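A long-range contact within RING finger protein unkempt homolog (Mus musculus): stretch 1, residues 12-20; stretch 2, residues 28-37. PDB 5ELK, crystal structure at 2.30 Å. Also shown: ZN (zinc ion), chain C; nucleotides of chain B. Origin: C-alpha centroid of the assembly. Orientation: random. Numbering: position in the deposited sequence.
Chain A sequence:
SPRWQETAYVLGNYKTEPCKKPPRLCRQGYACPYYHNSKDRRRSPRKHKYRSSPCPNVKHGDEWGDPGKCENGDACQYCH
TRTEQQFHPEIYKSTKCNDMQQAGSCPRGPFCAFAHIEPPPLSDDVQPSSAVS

Stretch 1 (12-20) GNYKTEPCK
Stretch 2 28-37: QGYACPYYHN

What does the buried ammonium of Lys 15 hold on to? Its side chain (chi1 -73°, m; chi2 and chi3 t; chi4 m) begins sideways to stretch 2 and then runs in among its backbone carbonyls. Lys 15 NZ donates to Cys 32 O and to Tyr 34 O, each at 2.8 Å, and more weakly to Gly 29 O at 3.3 Å. Gly 29 O also accepts from Cys 32 N at 3.2 Å, closing a type I turn. Two of the three oxygens around NZ thus come from the ends of this turn and the third from Tyr 34, two residues on. Within the same turn, Tyr 30 O accepts from Tyr 14 OH at 2.9 Å (Tyr 14 chi1 -173°, t; chi2 76°). Tyr 14 OH also lies 3.0 Å from N2 of G5 in chain B.

How are the two backbones registered? Asn 13 to Thr 16 form a type II turn, with Tyr 14 at phi/psi -54/122 and Lys 15 at 51/36. From within it Lys 15 N donates to Pro 33 O at 2.8 Å, and Lys 15 CA lies 4.2 Å from Tyr 34 CA. Further on, the chains are extended, Glu 17 at -138/161 and Pro 18 at -88/142 facing Tyr 34 at -121/162 and Tyr 35 at -101/149. Tyr 35 supplies both bonds of a single beta bridge: Tyr 35 N donates to Glu 17 O at 2.7 Å, and Tyr 35 O accepts from Cys 19 N at 3.1 Å. This is the parallel pattern, although the segments run at a steep slant to each other. The bonds flank Pro 18, whose CA is 4.6 Å from Tyr 35 CA and 3.3 Å from Tyr 35 O, a CA-H...O contact.

What does the zinc ion add? It ties the stretches together through Cys 19 SG and Cys 32 SG, each 2.3 Å from ZN, and His 36 NE2, 2.0 Å from ZN; a fourth ligand comes from elsewhere in the structure. Both cysteines have chi1 t, whereas His 36 has chi1 -57° (m) and chi2 73°.

Which side chains pack around this framework? Tyr 35 (chi1 73°, p; chi2 76°) lays one ring face against Pro 18, whose CB sits 4.1 Å from the Tyr 35 ring centroid, a CH-pi contact. Tyr 14 CD1 meets Pro 33 CB at 4.0 Å, and Cys 19 CB meets Tyr 34 CB at 3.9 Å. Altogether the contact buries 647 Å².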

ATOM      1  N   GLY A  12       1.876  -9.242   1.591  1.00 41.73           N
ATOM      2  CA  GLY A  12       3.280  -9.581   1.471  1.00 46.99           C
ATOM      3  C   GLY A  12       3.978  -8.996   0.260  1.00 42.69           C
ATOM      4  O   GLY A  12       5.200  -8.843   0.273  1.00 48.47           O
ATOM      5  N   ASN A  13       3.213  -8.637  -0.768  1.00 38.90           N
ATOM      6  CA  ASN A  13       3.793  -8.362  -2.084  1.00 40.93           C
ATOM      7  C   ASN A  13       3.339  -7.081  -2.785  1.00 39.44           C
ATOM      8  O   ASN A  13       4.008  -6.620  -3.706  1.00 44.67           O
ATOM      9  CB  ASN A  13       3.529  -9.555  -3.006  1.00 47.71           C
ATOM     10  CG  ASN A  13       3.987 -10.863  -2.401  1.00 55.33           C
ATOM     11  OD1 ASN A  13       3.198 -11.801  -2.233  1.00 52.68           O
ATOM     12  ND2 ASN A  13       5.269 -10.930  -2.050  1.00 56.43           N
ATOM     13  N   TYR A  14       2.216  -6.508  -2.363  1.00 40.28           N
ATOM     14  CA  TYR A  14       1.651  -5.341  -3.042  1.00 40.79           C
ATOM     15  C   TYR A  14       2.642  -4.174  -3.183  1.00 37.48           C
ATOM     16  O   TYR A  14       3.144  -3.659  -2.191  1.00 33.33           O
ATOM     17  CB  TYR A  14       0.418  -4.861  -2.295  1.00 37.74           C
ATOM     18  CG  TYR A  14      -0.340  -3.762  -2.996  1.00 35.38           C
ATOM     19  CD1 TYR A  14      -1.133  -4.046  -4.087  1.00 33.37           C
ATOM     20  CD2 TYR A  14      -0.280  -2.451  -2.560  1.00 35.44           C
ATOM     21  CE1 TYR A  14      -1.841  -3.061  -4.730  1.00 33.64           C
ATOM     22  CE2 TYR A  14      -0.993  -1.450  -3.205  1.00 32.39           C
ATOM     23  CZ  TYR A  14      -1.770  -1.770  -4.288  1.00 34.90           C
ATOM     24  OH  TYR A  14      -2.490  -0.807  -4.950  1.00 41.55           O
ATOM     25  N   LYS A  15       2.887  -3.762  -4.426  1.00 37.69           N
ATOM     26  CA  LYS A  15       3.847  -2.703  -4.765  1.00 41.57           C
ATOM     27  C   LYS A  15       5.235  -2.893  -4.163  1.00 37.76           C
ATOM     28  O   LYS A  15       5.918  -1.937  -3.813  1.00 42.92           O
ATOM     29  CB  LYS A  15       3.273  -1.331  -4.425  1.00 42.27           C
ATOM     30  CG  LYS A  15       2.198  -0.939  -5.401  1.00 44.45           C
ATOM     31  CD  LYS A  15       1.497   0.328  -5.008  1.00 48.23           C
ATOM     32  CE  LYS A  15       0.407   0.668  -6.002  1.00 52.88           C
ATOM     33  NZ  LYS A  15       0.923   0.758  -7.398  1.00 59.61           N
ATOM     34  N   THR A  16       5.647  -4.151  -4.089  1.00 40.90           N
ATOM     35  CA  THR A  16       6.971  -4.534  -3.622  1.00 43.74           C
ATOM     36  C   THR A  16       7.952  -4.502  -4.792  1.00 51.91           C
ATOM     37  O   THR A  16       9.172  -4.420  -4.605  1.00 54.29           O
ATOM     38  CB  THR A  16       6.909  -5.952  -3.019  1.00 45.43           C
ATOM     39  OG1 THR A  16       6.266  -5.881  -1.742  1.00 54.76           O
ATOM     40  CG2 THR A  16       8.285  -6.572  -2.853  1.00 59.72           C
ATOM     41  N   GLU A  17       7.399  -4.550  -6.000  1.00 53.97           N
ATOM     42  CA  GLU A  17       8.194  -4.680  -7.211  1.00 59.98           C
ATOM     43  C   GLU A  17       7.682  -3.766  -8.326  1.00 54.19           C
ATOM     44  O   GLU A  17       6.549  -3.283  -8.269  1.00 47.09           O
ATOM     45  CB  GLU A  17       8.197  -6.145  -7.659  1.00 69.50           C
ATOM     46  CG  GLU A  17       9.081  -7.047  -6.799  1.00 76.11           C
ATOM     47  CD  GLU A  17       8.946  -8.526  -7.136  1.00 78.41           C
ATOM     48  OE1 GLU A  17       7.808  -9.033  -7.165  1.00 75.39           O
ATOM     49  OE2 GLU A  17       9.984  -9.183  -7.366  1.00 83.83           O
ATOM     50  N   PRO A  18       8.530  -3.506  -9.335  1.00 52.05           N
ATOM     51  CA  PRO A  18       8.212  -2.523 -10.377  1.00 53.54           C
ATOM     52  C   PRO A  18       7.433  -3.064 -11.568  1.00 64.41           C
ATOM     53  O   PRO A  18       7.682  -4.177 -12.037  1.00 67.00           O
ATOM     54  CB  PRO A  18       9.590  -2.052 -10.842  1.00 64.78           C
ATOM     55  CG  PRO A  18      10.492  -3.219 -10.593  1.00 57.61           C
ATOM     56  CD  PRO A  18       9.939  -3.938  -9.392  1.00 54.43           C
ATOM     57  N   CYS A  19       6.506  -2.250 -12.063  1.00 63.10           N
ATOM     58  CA  CYS A  19       5.693  -2.618 -13.209  1.00 70.65           C
ATOM     59  C   CYS A  19       6.561  -2.835 -14.445  1.00 80.98           C
ATOM     60  O   CYS A  19       7.398  -1.992 -14.772  1.00 85.55           O
ATOM     61  CB  CYS A  19       4.677  -1.517 -13.490  1.00 57.50           C
ATOM     62  SG  CYS A  19       3.359  -2.015 -14.584  1.00 70.45           S
ATOM     63  N   LYS A  20       6.357  -3.963 -15.125  1.00 89.08           N
ATOM     64  CA  LYS A  20       7.076  -4.266 -16.364  1.00102.08           C
ATOM     65  C   LYS A  20       6.873  -3.193 -17.427  1.00105.95           C
ATOM     66  O   LYS A  20       7.821  -2.784 -18.102  1.00109.89           O
ATOM     67  CB  LYS A  20       6.633  -5.622 -16.935  1.00110.20           C
ATOM     68  CG  LYS A  20       7.328  -6.847 -16.340  1.00114.67           C
ATOM     69  CD  LYS A  20       8.854  -6.729 -16.381  1.00117.66           C
ATOM     70  CE  LYS A  20       9.422  -6.141 -15.085  1.00111.56           C
ATOM     71  NZ  LYS A  20      10.339  -4.979 -15.315  1.00111.94           N
ATOM     72  N   GLN A  28      -1.835   3.594 -13.196  1.00101.76           N
ATOM     73  CA  GLN A  28      -0.770   4.239 -12.437  1.00100.37           C
ATOM     74  C   GLN A  28      -1.204   4.491 -11.001  1.00 97.36           C
ATOM     75  O   GLN A  28      -0.831   5.503 -10.402  1.00 93.20           O
ATOM     76  CB  GLN A  28      -0.383   5.568 -13.094  1.00100.66           C
ATOM     77  CG  GLN A  28       0.984   6.112 -12.691  1.00 99.62           C
ATOM     78  CD  GLN A  28       2.113   5.427 -13.422  1.00103.04           C
ATOM     79  OE1 GLN A  28       1.921   4.372 -14.021  1.00108.25           O
ATOM     80  NE2 GLN A  28       3.298   6.027 -13.388  1.00101.50           N
ATOM     81  N   GLY A  29      -1.997   3.581 -10.446  1.00 46.49           N
ATOM     82  CA  GLY A  29      -2.478   3.769  -9.095  1.00 43.29           C
ATOM     83  C   GLY A  29      -2.749   2.467  -8.387  1.00 47.05           C
ATOM     84  O   GLY A  29      -2.024   1.491  -8.578  1.00 48.42           O
ATOM     85  N   TYR A  30      -3.809   2.456  -7.581  1.00 45.81           N
ATOM     86  CA  TYR A  30      -4.161   1.302  -6.760  1.00 49.76           C
ATOM     87  C   TYR A  30      -4.452   0.052  -7.597  1.00 50.02           C
ATOM     88  O   TYR A  30      -4.361  -1.077  -7.105  1.00 56.61           O
ATOM     89  CB  TYR A  30      -5.376   1.638  -5.878  1.00 47.50           C
ATOM     90  CG  TYR A  30      -6.646   2.005  -6.646  1.00 49.30           C
ATOM     91  CD1 TYR A  30      -7.297   1.076  -7.458  1.00 51.30           C
ATOM     92  CD2 TYR A  30      -7.198   3.282  -6.558  1.00 51.63           C
ATOM     93  CE1 TYR A  30      -8.455   1.407  -8.163  1.00 49.48           C
ATOM     94  CE2 TYR A  30      -8.363   3.618  -7.260  1.00 54.50           C
ATOM     95  CZ  TYR A  30      -8.984   2.676  -8.059  1.00 50.48           C
ATOM     96  OH  TYR A  30     -10.137   2.994  -8.754  1.00 50.20           O
ATOM     97  N   ALA A  31      -4.796   0.274  -8.862  1.00 46.85           N
ATOM     98  CA  ALA A  31      -5.239  -0.784  -9.767  1.00 42.35           C
ATOM     99  C   ALA A  31      -4.088  -1.676 -10.204  1.00 46.64           C
ATOM    100  O   ALA A  31      -4.312  -2.769 -10.717  1.00 46.81           O
ATOM    101  CB  ALA A  31      -5.913  -0.172 -10.997  1.00 49.30           C
ATOM    102  N   CYS A  32      -2.856  -1.205 -10.015  1.00 49.76           N
ATOM    103  CA  CYS A  32      -1.675  -1.964 -10.425  1.00 47.76           C
ATOM    104  C   CYS A  32      -0.809  -2.361  -9.229  1.00 46.54           C
ATOM    105  O   CYS A  32      -0.235  -1.498  -8.570  1.00 48.64           O
ATOM    106  CB  CYS A  32      -0.823  -1.173 -11.417  1.00 47.75           C
ATOM    107  SG  CYS A  32       0.600  -2.117 -11.958  1.00 66.79           S
ATOM    108  N   PRO A  33      -0.675  -3.674  -8.970  1.00 49.15           N
ATOM    109  CA  PRO A  33       0.020  -4.149  -7.763  1.00 45.66           C
ATOM    110  C   PRO A  33       1.544  -4.033  -7.821  1.00 44.71           C
ATOM    111  O   PRO A  33       2.236  -4.625  -6.990  1.00 47.84           O
ATOM    112  CB  PRO A  33      -0.394  -5.617  -7.689  1.00 48.77           C
ATOM    113  CG  PRO A  33      -0.590  -6.017  -9.133  1.00 50.30           C
ATOM    114  CD  PRO A  33      -1.143  -4.792  -9.813  1.00 46.09           C
ATOM    115  N   TYR A  34       2.055  -3.269  -8.780  1.00 43.85           N
ATOM    116  CA  TYR A  34       3.490  -3.046  -8.907  1.00 58.19           C
ATOM    117  C   TYR A  34       3.730  -1.545  -8.789  1.00 54.43           C
ATOM    118  O   TYR A  34       2.789  -0.763  -8.918  1.00 57.89           O
ATOM    119  CB  TYR A  34       4.001  -3.616 -10.233  1.00 63.99           C
ATOM    120  CG  TYR A  34       3.759  -5.113 -10.370  1.00 64.97           C
ATOM    121  CD1 TYR A  34       4.530  -6.029  -9.664  1.00 64.69           C
ATOM    122  CD2 TYR A  34       2.749  -5.607 -11.188  1.00 62.87           C
ATOM    123  CE1 TYR A  34       4.306  -7.399  -9.778  1.00 61.15           C
ATOM    124  CE2 TYR A  34       2.522  -6.973 -11.307  1.00 65.07           C
ATOM    125  CZ  TYR A  34       3.302  -7.865 -10.600  1.00 64.52           C
ATOM    126  OH  TYR A  34       3.079  -9.224 -10.721  1.00 63.53           O
ATOM    127  N   TYR A  35       4.967  -1.139  -8.503  1.00 52.27           N
ATOM    128  CA  TYR A  35       5.242   0.277  -8.274  1.00 50.29           C
ATOM    129  C   TYR A  35       5.853   0.936  -9.491  1.00 50.66           C
ATOM    130  O   TYR A  35       6.559   0.303 -10.278  1.00 50.54           O
ATOM    131  CB  TYR A  35       6.108   0.510  -7.024  1.00 45.70           C
ATOM    132  CG  TYR A  35       7.576   0.132  -7.141  1.00 47.50           C
ATOM    133  CD1 TYR A  35       8.473   0.935  -7.826  1.00 53.86           C
ATOM    134  CD2 TYR A  35       8.067  -1.004  -6.523  1.00 48.28           C
ATOM    135  CE1 TYR A  35       9.813   0.597  -7.915  1.00 55.49           C
ATOM    136  CE2 TYR A  35       9.394  -1.347  -6.607  1.00 46.02           C
ATOM    137  CZ  TYR A  35      10.266  -0.548  -7.299  1.00 53.43           C
ATOM    138  OH  TYR A  35      11.596  -0.905  -7.367  1.00 55.52           O
ATOM    139  N   HIS A  36       5.557   2.222  -9.628  1.00 53.27           N
ATOM    140  CA  HIS A  36       5.879   2.981 -10.825  1.00 59.02           C
ATOM    141  C   HIS A  36       6.861   4.098 -10.501  1.00 58.63           C
ATOM    142  O   HIS A  36       7.599   4.563 -11.366  1.00 63.48           O
ATOM    143  CB  HIS A  36       4.584   3.539 -11.407  1.00 59.24           C
ATOM    144  CG  HIS A  36       3.566   2.485 -11.706  1.00 56.60           C
ATOM    145  ND1 HIS A  36       2.850   1.833 -10.720  1.00 52.02           N
ATOM    146  CD2 HIS A  36       3.158   1.945 -12.878  1.00 63.03           C
ATOM    147  CE1 HIS A  36       2.042   0.952 -11.276  1.00 56.60           C
ATOM    148  NE2 HIS A  36       2.206   0.998 -12.587  1.00 61.92           N
ATOM    149  N   ASN A  37       6.874   4.517  -9.244  1.00 53.42           N
ATOM    150  CA  ASN A  37       7.821   5.524  -8.787  1.00 50.28           C
ATOM    151  C   ASN A  37       8.221   5.287  -7.330  1.00 51.46           C
ATOM    152  O   ASN A  37       7.865   4.265  -6.735  1.00 55.25           O
ATOM    153  CB  ASN A  37       7.249   6.932  -8.991  1.00 50.31           C
ATOM    154  CG  ASN A  37       5.832   7.078  -8.465  1.00 72.82           C
ATOM    155  OD1 ASN A  37       5.600   7.080  -7.257  1.00 68.66           O
ATOM    156  ND2 ASN A  37       4.877   7.221  -9.373  1.00 80.12           N
TER
HETATM  157 ZN    ZN C 401       1.832  -0.799 -13.430  1.00 85.57          ZN
ATOM    158  P     G B   5      -7.525   9.937  -0.896  1.00 50.04           P
ATOM    159  OP1   G B   5      -6.977  11.146  -0.222  1.00 61.42           O
ATOM    160  OP2   G B   5      -8.756  10.068  -1.720  1.00 52.90           O
ATOM    161  O5'   G B   5      -6.429   9.278  -1.848  1.00 51.51           O
ATOM    162  C5'   G B   5      -5.040   9.410  -1.572  1.00 49.75           C
ATOM    163  C4'   G B   5      -4.225   8.397  -2.339  1.00 51.71           C
ATOM    164  O4'   G B   5      -4.357   7.096  -1.703  1.00 48.57           O
ATOM    165  C3'   G B   5      -4.620   8.202  -3.807  1.00 57.13           C
ATOM    166  O3'   G B   5      -3.453   7.959  -4.593  1.00 62.99           O
ATOM    167  C2'   G B   5      -5.472   6.937  -3.763  1.00 54.55           C
ATOM    168  O2'   G B   5      -5.504   6.205  -4.974  1.00 56.73           O
ATOM    169  C1'   G B   5      -4.794   6.143  -2.649  1.00 52.89           C
ATOM    170  N9    G B   5      -5.681   5.193  -1.968  1.00 49.96           N
ATOM    171  C8    G B   5      -6.763   5.495  -1.175  1.00 42.66           C
ATOM    172  N7    G B   5      -7.355   4.434  -0.706  1.00 35.68           N
ATOM    173  C5    G B   5      -6.628   3.369  -1.221  1.00 37.31           C
ATOM    174  C6    G B   5      -6.803   1.970  -1.056  1.00 31.85           C
ATOM    175  O6    G B   5      -7.664   1.378  -0.406  1.00 35.06           O
ATOM    176  N1    G B   5      -5.850   1.239  -1.751  1.00 29.74           N
ATOM    177  C2    G B   5      -4.841   1.792  -2.503  1.00 40.67           C
ATOM    178  N2    G B   5      -4.011   0.920  -3.094  1.00 38.65           N
ATOM    179  N3    G B   5      -4.661   3.095  -2.666  1.00 39.38           N
ATOM    180  C4    G B   5      -5.585   3.820  -1.999  1.00 41.92           C